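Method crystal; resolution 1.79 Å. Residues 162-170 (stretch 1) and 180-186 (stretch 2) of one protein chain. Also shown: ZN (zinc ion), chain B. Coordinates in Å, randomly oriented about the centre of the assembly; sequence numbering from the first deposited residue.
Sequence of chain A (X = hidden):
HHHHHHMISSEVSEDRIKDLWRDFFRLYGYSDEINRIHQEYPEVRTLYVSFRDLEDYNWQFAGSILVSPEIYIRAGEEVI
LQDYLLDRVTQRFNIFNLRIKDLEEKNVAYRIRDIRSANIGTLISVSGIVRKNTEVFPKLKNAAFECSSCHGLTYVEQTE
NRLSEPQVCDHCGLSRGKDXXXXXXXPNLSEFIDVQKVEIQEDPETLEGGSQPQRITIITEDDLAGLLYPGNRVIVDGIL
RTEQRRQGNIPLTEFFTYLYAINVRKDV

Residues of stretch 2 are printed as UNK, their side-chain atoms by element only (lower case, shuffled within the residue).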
ATOM      1  N   ARG A 162      -4.039   9.987 -10.442  1.00 34.22           N
ATOM      2  CA  ARG A 162      -4.470  10.003 -11.834  1.00 31.03           C
ATOM      3  C   ARG A 162      -4.543   8.576 -12.371  1.00 22.64           C
ATOM      4  O   ARG A 162      -3.710   7.738 -12.039  1.00 26.78           O
ATOM      5  CB  ARG A 162      -3.509  10.834 -12.688  1.00 40.38           C
ATOM      6  CG  ARG A 162      -2.120  10.232 -12.823  1.00 47.55           C
ATOM      7  CD  ARG A 162      -1.283  10.980 -13.846  1.00 57.45           C
ATOM      8  NE  ARG A 162      -0.896  12.313 -13.389  1.00 63.28           N
ATOM      9  CZ  ARG A 162      -0.224  13.189 -14.129  1.00 59.38           C
ATOM     10  NH1 ARG A 162       0.131  12.879 -15.371  1.00 61.55           N
ATOM     11  NH2 ARG A 162       0.090  14.377 -13.633  1.00 57.64           N
ATOM     12  N   LEU A 163      -5.545   8.313 -13.204  1.00 31.92           N
ATOM     13  CA  LEU A 163      -5.757   6.982 -13.763  1.00 26.88           C
ATOM     14  C   LEU A 163      -4.589   6.538 -14.639  1.00 32.85           C
ATOM     15  O   LEU A 163      -4.169   7.262 -15.540  1.00 34.84           O
ATOM     16  CB  LEU A 163      -7.044   6.966 -14.588  1.00 29.72           C
ATOM     17  CG  LEU A 163      -7.424   5.626 -15.220  1.00 34.03           C
ATOM     18  CD1 LEU A 163      -7.886   4.642 -14.156  1.00 31.52           C
ATOM     19  CD2 LEU A 163      -8.494   5.820 -16.279  1.00 36.77           C
ATOM     20  N   SER A 164      -4.070   5.344 -14.370  1.00 28.50           N
ATOM     21  CA  SER A 164      -3.042   4.740 -15.210  1.00 28.02           C
ATOM     22  C   SER A 164      -3.696   3.826 -16.240  1.00 30.22           C
ATOM     23  O   SER A 164      -4.334   2.838 -15.882  1.00 27.28           O
ATOM     24  CB  SER A 164      -2.056   3.936 -14.361  1.00 30.46           C
ATOM     25  OG  SER A 164      -1.459   4.745 -13.365  1.00 44.55           O
ATOM     26  N   GLU A 165      -3.541   4.162 -17.518  1.00 31.53           N
ATOM     27  CA  GLU A 165      -4.133   3.371 -18.590  1.00 29.46           C
ATOM     28  C   GLU A 165      -3.104   2.411 -19.177  1.00 36.77           C
ATOM     29  O   GLU A 165      -1.901   2.641 -19.063  1.00 30.07           O
ATOM     30  CB  GLU A 165      -4.671   4.283 -19.696  1.00 32.42           C
ATOM     31  CG  GLU A 165      -6.181   4.224 -19.867  1.00 44.00           C
ATOM     32  CD  GLU A 165      -6.625   4.473 -21.299  1.00 53.75           C
ATOM     33  OE1 GLU A 165      -5.769   4.802 -22.147  1.00 55.74           O
ATOM     34  OE2 GLU A 165      -7.835   4.329 -21.577  1.00 53.85           O
ATOM     35  N   PRO A 166      -3.573   1.320 -19.801  1.00 26.79           N
ATOM     36  CA  PRO A 166      -2.644   0.413 -20.480  1.00 31.59           C
ATOM     37  C   PRO A 166      -2.228   0.940 -21.848  1.00 31.25           C
ATOM     38  O   PRO A 166      -2.948   1.735 -22.451  1.00 36.04           O
ATOM     39  CB  PRO A 166      -3.458  -0.875 -20.631  1.00 26.77           C
ATOM     40  CG  PRO A 166      -4.877  -0.428 -20.650  1.00 26.48           C
ATOM     41  CD  PRO A 166      -4.954   0.805 -19.796  1.00 28.39           C
ATOM     42  N   GLN A 167      -1.072   0.496 -22.326  1.00 31.99           N
ATOM     43  CA  GLN A 167      -0.594   0.880 -23.647  1.00 36.99           C
ATOM     44  C   GLN A 167      -0.850  -0.247 -24.642  1.00 33.45           C
ATOM     45  O   GLN A 167      -1.224  -0.005 -25.790  1.00 38.18           O
ATOM     46  CB  GLN A 167       0.900   1.193 -23.599  1.00 41.94           C
ATOM     47  CG  GLN A 167       1.369   2.111 -24.713  1.00 50.37           C
ATOM     48  CD  GLN A 167       0.971   3.557 -24.484  1.00 58.24           C
ATOM     49  OE1 GLN A 167       0.334   4.181 -25.334  1.00 59.91           O
ATOM     50  NE2 GLN A 167       1.355   4.101 -23.333  1.00 54.30           N
ATOM     51  N   VAL A 168      -0.647  -1.479 -24.187  1.00 29.82           N
ATOM     52  CA  VAL A 168      -0.812  -2.659 -25.029  1.00 25.30           C
ATOM     53  C   VAL A 168      -1.848  -3.608 -24.433  1.00 25.78           C
ATOM     54  O   VAL A 168      -1.936  -3.759 -23.214  1.00 22.62           O
ATOM     55  CB  VAL A 168       0.528  -3.410 -25.195  1.00 28.22           C
ATOM     56  CG1 VAL A 168       1.133  -3.732 -23.839  1.00 36.26           C
ATOM     57  CG2 VAL A 168       0.339  -4.681 -26.015  1.00 35.45           C
ATOM     58  N   CYS A 169      -2.629  -4.246 -25.299  1.00 25.82           N
ATOM     59  CA  CYS A 169      -3.664  -5.179 -24.868  1.00 24.26           C
ATOM     60  C   CYS A 169      -3.052  -6.517 -24.451  1.00 24.79           C
ATOM     61  O   CYS A 169      -2.234  -7.083 -25.173  1.00 31.66           O
ATOM     62  CB  CYS A 169      -4.684  -5.393 -25.993  1.00 22.43           C
ATOM     63  SG  CYS A 169      -5.991  -6.597 -25.627  1.00 25.61           S
ATOM     64  N   ASP A 170      -3.450  -7.016 -23.284  1.00 26.05           N
ATOM     65  CA  ASP A 170      -2.937  -8.288 -22.778  1.00 32.54           C
ATOM     66  C   ASP A 170      -3.484  -9.483 -23.548  1.00 36.41           C
ATOM     67  O   ASP A 170      -2.964 -10.593 -23.422  1.00 34.43           O
ATOM     68  CB  ASP A 170      -3.279  -8.459 -21.293  1.00 31.46           C
ATOM     69  CG  ASP A 170      -2.333  -7.701 -20.382  1.00 36.91           C
ATOM     70  OD1 ASP A 170      -1.273  -7.244 -20.859  1.00 43.75           O
ATOM     71  OD2 ASP A 170      -2.650  -7.571 -19.181  1.00 45.59           O
ATOM     72  N   UNK A 180      -3.234   2.250 -32.802  1.00 49.89           N
ATOM     73  CA  UNK A 180      -4.250   3.288 -32.647  1.00 54.13           C
ATOM     74  C   UNK A 180      -5.512   2.814 -31.926  1.00 54.94           C
ATOM     75  O   UNK A 180      -6.555   3.460 -32.018  1.00 51.82           O
ATOM     76  c   UNK A 180      -3.481   4.478 -34.780  1.00 63.54           C
ATOM     77  c   UNK A 180      -5.109   5.655 -36.309  1.00 78.77           C
ATOM     78  n   UNK A 180      -4.933   6.967 -35.628  1.00 88.59           N
ATOM     79  c   UNK A 180      -3.864   4.782 -36.221  1.00 78.56           C
ATOM     80  c   UNK A 180      -4.636   3.852 -34.018  1.00 64.14           C
ATOM     81  N   UNK A 181      -5.426   1.695 -31.211  1.00 43.33           N
ATOM     82  CA  UNK A 181      -6.569   1.213 -30.441  1.00 38.56           C
ATOM     83  C   UNK A 181      -6.757   2.083 -29.205  1.00 41.65           C
ATOM     84  O   UNK A 181      -5.851   2.818 -28.812  1.00 43.69           O
ATOM     85  c   UNK A 181      -5.105  -1.760 -28.394  1.00 37.23           C
ATOM     86  c   UNK A 181      -6.187  -1.159 -31.203  1.00 44.79           C
ATOM     87  c   UNK A 181      -6.395  -0.255 -29.995  1.00 42.03           C
ATOM     88  c   UNK A 181      -5.232  -0.384 -29.007  1.00 38.23           C
ATOM     89  N   UNK A 182      -7.936   2.002 -28.595  1.00 42.44           N
ATOM     90  CA  UNK A 182      -8.208   2.735 -27.364  1.00 41.77           C
ATOM     91  C   UNK A 182      -8.830   1.819 -26.314  1.00 36.07           C
ATOM     92  O   UNK A 182      -9.456   0.811 -26.644  1.00 37.20           O
ATOM     93  c   UNK A 182     -12.915   2.881 -29.322  1.00 53.11           C
ATOM     94  c   UNK A 182     -11.528   3.257 -27.408  1.00 48.16           C
ATOM     95  c   UNK A 182     -11.851   3.185 -30.149  1.00 52.79           C
ATOM     96  c   UNK A 182     -10.627   3.523 -29.600  1.00 49.94           C
ATOM     97  c   UNK A 182      -9.122   3.933 -27.636  1.00 40.61           C
ATOM     98  c   UNK A 182     -10.451   3.561 -28.227  1.00 48.07           C
ATOM     99  c   UNK A 182     -12.754   2.916 -27.950  1.00 53.41           C
ATOM    100  N   UNK A 183      -8.651   2.178 -25.047  1.00 28.84           N
ATOM    101  CA  UNK A 183      -9.139   1.362 -23.942  1.00 27.77           C
ATOM    102  C   UNK A 183     -10.288   2.039 -23.200  1.00 28.85           C
ATOM    103  O   UNK A 183     -10.240   3.237 -22.921  1.00 31.28           O
ATOM    104  c   UNK A 183      -7.144  -1.233 -23.535  1.00 29.29           C
ATOM    105  c   UNK A 183      -4.818  -0.197 -24.592  1.00 34.54           C
ATOM    106  c   UNK A 183      -8.000   1.058 -22.972  1.00 28.82           C
ATOM    107  c   UNK A 183      -6.184  -2.080 -24.054  1.00 27.88           C
ATOM    108  c   UNK A 183      -6.953   0.139 -23.538  1.00 25.84           C
ATOM    109  c   UNK A 183      -5.783   0.647 -24.071  1.00 30.68           C
ATOM    110  c   UNK A 183      -5.020  -1.561 -24.582  1.00 32.25           C
ATOM    111  N   UNK A 184     -11.315   1.258 -22.888  1.00 26.42           N
ATOM    112  CA  UNK A 184     -12.481   1.755 -22.166  1.00 23.20           C
ATOM    113  C   UNK A 184     -12.490   1.216 -20.741  1.00 24.08           C
ATOM    114  O   UNK A 184     -12.567   0.011 -20.534  1.00 21.51           O
ATOM    115  n   UNK A 184     -17.784  -0.553 -23.562  1.00 51.98           N
ATOM    116  c   UNK A 184     -16.603  -0.103 -22.771  1.00 48.01           C
ATOM    117  c   UNK A 184     -13.762   1.325 -22.883  1.00 26.92           C
ATOM    118  c   UNK A 184     -15.043   1.790 -22.206  1.00 34.83           C
ATOM    119  c   UNK A 184     -16.279   1.367 -22.989  1.00 38.47           C
ATOM    120  N   UNK A 185     -12.412   2.115 -19.763  1.00 26.64           N
ATOM    121  CA  UNK A 185     -12.462   1.727 -18.358  1.00 21.73           C
ATOM    122  C   UNK A 185     -13.815   1.098 -18.028  1.00 29.26           C
ATOM    123  O   UNK A 185     -14.864   1.621 -18.407  1.00 24.06           O
ATOM    124  c   UNK A 185     -12.150   4.040 -15.207  1.00 29.33           C
ATOM    125  c   UNK A 185     -11.034   1.828 -15.530  1.00 20.73           C
ATOM    126  c   UNK A 185     -12.208   2.945 -17.462  1.00 22.35           C
ATOM    127  c   UNK A 185     -12.200   2.712 -15.946  1.00 22.86           C
ATOM    128  N   UNK A 186     -13.778  -0.030 -17.323  1.00 23.27           N
ATOM    129  CA  UNK A 186     -14.986  -0.747 -16.929  1.00 24.89           C
ATOM    130  C   UNK A 186     -15.060  -0.843 -15.407  1.00 22.30           C
ATOM    131  O   UNK A 186     -14.627  -1.836 -14.823  1.00 18.19           O
ATOM    132  c   UNK A 186     -16.106  -1.687 -19.714  1.00 33.35           C
ATOM    133  n   UNK A 186     -17.286  -2.433 -19.284  1.00 41.09           N
ATOM    134  c   UNK A 186     -14.845  -2.193 -19.033  1.00 21.56           C
ATOM    135  c   UNK A 186     -14.978  -2.153 -17.523  1.00 21.95           C
ATOM    136  n   UNK A 186     -16.846  -4.260 -20.621  1.00 46.50           N
ATOM    137  n   UNK A 186     -18.705  -4.240 -19.277  1.00 44.83           N
ATOM    138  c   UNK A 186     -17.611  -3.642 -19.729  1.00 42.68           C
TER
HETATM  139 ZN    ZN B 301      -7.154  -6.425 -27.664  1.00 29.20          ZN
HETATM  140  O   HOH W   1      -7.308   4.565 -24.886  1.00 51.25           O

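Position 180 carries four carbons in a row ending in a nitrogen, and none of these atoms comes near stretch 1. An unbranched chain with a terminal amine is lysine, K180. Its phi is positive, 65°, as the backbone leaves a helix, and its exposed side chain is poorly ordered.

Position 181 has four carbons, forked at the first, with one arm two carbons long. The longer arm reaches the CB of C169. Branching at CB with unequal arms identifies isoleucine, I181; its CD1 lies 4.4 Å from C169 CB, a loose apolar contact that suits a buried hydrocarbon.

Position 182 shows one carbon followed by a ring of six carbons, with no heteroatom. Its CA-to-CB bond points away from stretch 1, which the side chain does not touch. This is phenylalanine, F182; its ring is exposed, and stretch 1 gives no reason for it.

At 183 the same pattern recurs, one carbon and a six-carbon ring, but here CB points toward stretch 1 and the ring meets P166, Q167, V168 and C169. The residue is F183. P166 CG sits 3.6 Å from the centroid of the F183 ring, 11° off the ring normal, so a proline C-H group addresses the pi face. C169 N, 3.7 Å from F183 CZ, and Q167 O, 3.8 Å from F183 CE2, lie at the ring edge. A flat aromatic side chain suits this place because it offers a broad face to the proline and a rim to the backbone that follows.

Position 184 again has four carbons in a row ending in nitrogen. Its CA-to-CB bond points away from stretch 1, and no side-chain atom touches it. This is lysine, K184, exposed, as befits an amine.

Position 185 has four carbons, forked at the second, and one tip of the fork meets L163. This is leucine, L185, whose CD2 lies 4.2 Å from L163 CD2, adding an apolar contact beside the main one.

Position 186 has three carbons, a nitrogen, then a carbon bearing two more nitrogens, all beyond reach of stretch 1. This guanidinium marks arginine, R186; it suits a partly exposed place where NH1 is hydrogen-bonded elsewhere in the structure.

The contact works mainly through F183, which has the largest area covered by the opposing stretch. No direct hydrogen bond joins the stretches. Instead, water 1 accepts from F183 N at 2.7 Å and donates to E165 OE1 at 3.2 Å. E165 OE2 and F183 O, 3.0 Å apart, are both acceptors and do not bond. C169, besides packing against I181 and F183, binds zinc through SG at 2.4 Å, tying this apolar patch to the metal site.

Stretch 2, residues 180-186: KIFFKLR
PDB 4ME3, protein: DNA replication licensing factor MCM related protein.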